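Local coordinates for acetoacetate decarboxylase (Sphingomonas wittichii, PDB 5UPB) that is an acetoacetate decarboxylase-like enzyme that probably binds carbonyl substrates as a Schiff base on an active-site lysine, at the interface of chains A and B and the interface of chains A and C. Residues are numbered along the deposited sequence; one frame, centred on the assembly and turned at random. Chains: chain A/B/C, Acetoacetate decarboxylase.

Contact 1: the interface of chains A and B. Residues chain A 101, 115, 120-121, 183, 185; chain B 5-6.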
# COMPACT_ATOMS: atom_id res chain seq x y z
N ALA A 101 9.65 -16.94 15.37
CA ALA A 101 8.51 -16.56 16.23
C ALA A 101 7.68 -15.45 15.61
O ALA A 101 6.45 -15.53 15.61
CB ALA A 101 9.03 -16.10 17.59
N TRP A 115 1.86 -20.12 7.19
CA TRP A 115 1.03 -20.65 8.27
C TRP A 115 0.84 -22.15 8.11
O TRP A 115 0.84 -22.89 9.10
CB TRP A 115 -0.34 -19.94 8.33
CG TRP A 115 -0.42 -18.62 9.05
CD1 TRP A 115 0.37 -17.52 8.86
CD2 TRP A 115 -1.38 -18.25 10.06
NE1 TRP A 115 -0.02 -16.49 9.70
CE2 TRP A 115 -1.10 -16.90 10.44
CE3 TRP A 115 -2.44 -18.91 10.68
CZ2 TRP A 115 -1.83 -16.22 11.42
CZ3 TRP A 115 -3.17 -18.23 11.65
CH2 TRP A 115 -2.86 -16.90 12.01
N PRO A 120 4.70 -18.53 11.82
CA PRO A 120 3.74 -17.49 12.20
C PRO A 120 4.02 -16.19 11.46
O PRO A 120 5.06 -15.56 11.68
CB PRO A 120 3.97 -17.33 13.71
CG PRO A 120 4.79 -18.49 14.12
CD PRO A 120 5.62 -18.85 12.92
N LYS A 121 3.10 -15.80 10.54
CA LYS A 121 3.31 -14.59 9.73
C LYS A 121 2.12 -13.63 9.82
O LYS A 121 0.96 -14.04 9.79
CB LYS A 121 3.54 -14.92 8.24
CG LYS A 121 4.70 -15.89 7.95
CD LYS A 121 5.09 -15.83 6.49
CE LYS A 121 6.24 -16.83 6.18
NZ LYS A 121 6.69 -16.66 4.77
N HIS A 183 5.14 -24.15 14.14
CA HIS A 183 3.97 -24.51 14.94
C HIS A 183 2.79 -24.38 14.00
O HIS A 183 2.30 -23.27 13.75
CB HIS A 183 3.80 -23.61 16.16
CG HIS A 183 2.60 -23.94 16.98
ND1 HIS A 183 2.09 -23.09 17.95
CD2 HIS A 183 1.78 -25.02 16.96
CE1 HIS A 183 1.05 -23.66 18.52
NE2 HIS A 183 0.82 -24.82 17.92
N HIS A 185 -0.68 -24.31 13.39
CA HIS A 185 -1.69 -24.03 14.39
C HIS A 185 -2.91 -23.46 13.71
O HIS A 185 -2.79 -22.54 12.89
CB HIS A 185 -1.12 -23.02 15.42
CG HIS A 185 -2.04 -22.78 16.59
ND1 HIS A 185 -2.74 -21.62 16.74
CD2 HIS A 185 -2.35 -23.56 17.65
CE1 HIS A 185 -3.47 -21.68 17.84
NE2 HIS A 185 -3.25 -22.85 18.41
N HIS B 5 -1.63 -17.14 16.05
CA HIS B 5 -0.33 -16.50 15.93
C HIS B 5 -0.48 -14.98 16.04
O HIS B 5 -1.46 -14.42 15.55
CB HIS B 5 0.30 -16.80 14.58
CG HIS B 5 0.58 -18.26 14.32
ND1 HIS B 5 1.28 -19.06 15.19
CD2 HIS B 5 0.31 -19.02 13.23
CE1 HIS B 5 1.40 -20.27 14.66
NE2 HIS B 5 0.83 -20.26 13.46
N PHE B 6 0.49 -14.28 16.65
CA PHE B 6 1.63 -14.85 17.39
C PHE B 6 1.21 -15.25 18.80
O PHE B 6 0.63 -14.42 19.53
CB PHE B 6 2.77 -13.86 17.52
CG PHE B 6 3.24 -13.27 16.21
CD1 PHE B 6 3.23 -14.01 15.03
CD2 PHE B 6 3.72 -11.95 16.17
CE1 PHE B 6 3.69 -13.44 13.83
CE2 PHE B 6 4.18 -11.39 14.98
CZ PHE B 6 4.16 -12.13 13.79
O HOH W 1 -0.21 -22.10 11.56
O HOH W 2 -2.87 -19.44 14.77

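Contact 2: the interface of chains A and C. Residues chain A 132, 135, 137-138; chain C 22, 62-64.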
# COMPACT_ATOMS: atom_id res chain seq x y z
N HIS A 132 22.81 -0.61 -5.55
CA HIS A 132 22.77 -1.25 -6.85
C HIS A 132 24.17 -1.21 -7.48
O HIS A 132 24.80 -0.15 -7.51
CB HIS A 132 21.75 -0.56 -7.75
CG HIS A 132 21.46 -1.32 -9.00
ND1 HIS A 132 22.35 -1.42 -10.04
CD2 HIS A 132 20.36 -2.03 -9.37
CE1 HIS A 132 21.82 -2.16 -11.00
NE2 HIS A 132 20.60 -2.52 -10.62
N ASN A 135 25.03 1.75 -9.71
CA ASN A 135 24.92 3.11 -9.17
C ASN A 135 26.28 3.78 -9.16
O ASN A 135 27.19 3.28 -8.48
CB ASN A 135 24.36 3.11 -7.76
CG ASN A 135 23.99 4.50 -7.28
OD1 ASN A 135 24.75 5.46 -7.44
ND2 ASN A 135 22.83 4.62 -6.64
N VAL A 137 27.33 6.54 -7.86
CA VAL A 137 27.72 7.23 -6.63
C VAL A 137 28.27 6.26 -5.61
O VAL A 137 29.18 6.60 -4.85
CB VAL A 137 26.51 8.00 -6.08
CG1 VAL A 137 26.80 8.50 -4.69
CG2 VAL A 137 26.18 9.16 -7.00
N THR A 138 27.71 5.06 -5.52
CA THR A 138 28.08 4.14 -4.46
C THR A 138 28.75 2.88 -4.93
O THR A 138 29.46 2.25 -4.13
CB THR A 138 26.85 3.69 -3.67
OG1 THR A 138 25.92 3.02 -4.56
CG2 THR A 138 26.20 4.90 -2.97
N GLY C 22 22.74 9.66 -8.11
CA GLY C 22 23.04 8.49 -8.90
C GLY C 22 21.96 7.43 -8.80
O GLY C 22 21.30 7.30 -7.78
N GLN C 62 17.26 2.32 -7.80
CA GLN C 62 17.93 2.58 -6.53
C GLN C 62 18.69 3.88 -6.74
O GLN C 62 19.63 3.92 -7.53
CB GLN C 62 18.86 1.43 -6.18
CG GLN C 62 19.41 1.48 -4.78
CD GLN C 62 20.57 2.38 -4.62
OE1 GLN C 62 21.68 2.13 -5.13
NE2 GLN C 62 20.32 3.52 -3.98
N SER C 63 18.27 4.94 -6.05
CA SER C 63 18.86 6.26 -6.24
C SER C 63 19.52 6.73 -4.96
O SER C 63 19.09 6.39 -3.85
CB SER C 63 17.84 7.34 -6.73
OG SER C 63 16.85 7.55 -5.75
N THR C 64 20.57 7.53 -5.12
CA THR C 64 21.37 8.02 -4.00
C THR C 64 21.80 9.44 -4.27
O THR C 64 22.25 9.75 -5.38
CB THR C 64 22.63 7.17 -3.80
OG1 THR C 64 22.28 5.80 -3.62
CG2 THR C 64 23.44 7.69 -2.63

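Contact 1: the interface of chains A and B
B:His5, on the N-terminal segment of chain B, puts its imidazole between A:Trp115, A:Pro120 and the strand 179-186 carrying A:His183 and A:His185. With chi1 at -62° the ring swings beside its own backbone N, pointing into chain A. Followed outward, CB of B:His5 lies near CB of A:Pro120 and over the indole face near CZ2. CG and ND1 come next, with the proline ring over that imidazole face: A:Pro120 CB lies toward the rim, 3.5 Å from B:His5 ND1, in a CH-pi arrangement. CD2 points down onto the indole of A:Trp115, its carbon 3.7 Å from A:Trp115 CD2; the planes stand 81° apart, an edge-to-face pair. The CE1-NE2 edge of the ring faces the backbone O of A:His183, which lies in the ring plane, 3.3 Å from B:His5 CE1; CE1 also meets CB of A:His185. At the tip, NE2 of B:His5 shares a hydrogen bond of 2.8 Å with water 1, which A:Trp115 O and both N and O of A:His185 also hold. Water 2 lies over the imidazole face opposite the proline and bridges B:His5 N to A:His185 ND1. The indole is itself fixed: A:Trp115 NE1 donates in its ring plane to a lone pair of A:Lys121 O at 2.6 Å, nearly straight (174° at H). With an alanine at A:Trp115, B:His5 CD2 would probably lose the aromatic face beneath it, and the imidazole would be freer to turn away from water 1. Next in chain, B:Phe6 follows a cis peptide bond; its CE1 lies 3.3 Å from A:Pro120 O, and A:Ala101 O sits over the rim of its face. In the deposited assembly the patch probably helps anchor the N-terminal segment of one chain on its two-fold partner, beside A:Lys121 of the Pro-Lys-Lys stretch that probably holds the family's Schiff-base lysine.

Contact 2: the interface of chains A and C
In this acetoacetate decarboxylase-family fold, the loop that follows strand 125-129 of chain A lies on two strands of chain C, 21-33 and 53-65, and docks through A:His132, A:Asn135, A:Val137 and A:Thr138. The polar centre is the side-chain carbonyl of C:Gln62, whose OE1 accepts two hydrogen bonds from opposite faces of its amide plane. The backbone N of A:His132 donates one, 3.0 Å from C:Gln62 OE1 and almost straight at 178°. A:Asn135 ND2 gives the other at 3.1 Å to C:Gln62 OE1; it is more bent, and the donor stands above the carbonyl plane, not on a lone pair. The two side chains cross at about a right angle, yet their amide planes are only 18° apart. A bend at chi2 (-82°) turns the glutamine chain along its strand toward C:Thr64, where NE2 of C:Gln62 donates in its amide plane to the hydroxyl OG1 of C:Thr64 at 3.0 Å. This second-shell bond fixes the amide flip and leaves OE1 turned to chain A. A:Asn135 is set in the same way from its own side: the backbone N of A:Val137 donates to its OD1 at 2.8 Å, in the carbonyl plane, which directs ND2 across the interface. ND2 also makes a weak bond with the backbone O of C:Gly22. Apolar groups flank the amides. The methyl CG2 of A:Val137 rests 3.7 Å from C:Gly22 CA, on a residue with no side chain to intervene. CG2 of A:Thr138 and CG2 of C:Thr64 meet tip to tip at 3.9 Å, with the CG1 branch of A:Val137 crossing nearby. At the other end of the loop, CB of A:His132 packs on CB of C:Gln62, 3.8 Å away, alongside the backbone bond into OE1.

Contact 1 and contact 2 lie about 37 Å apart, measured between the centres of their C-alpha atoms, and share no residue. They join chain A to different partners, each through an interface with two-fold symmetry, so every copy should present both kinds of surface in the deposited assembly of four chains. In chain A they are linked through sequence: the strands 121-123 and 125-129 run from the neighbourhood of contact 1 to the loop of contact 2. Together the two contacts could help hold the four chains together, contact 1 lying beside the stretch that probably bears the reactive lysine, though the structure alone does not show its state in solution.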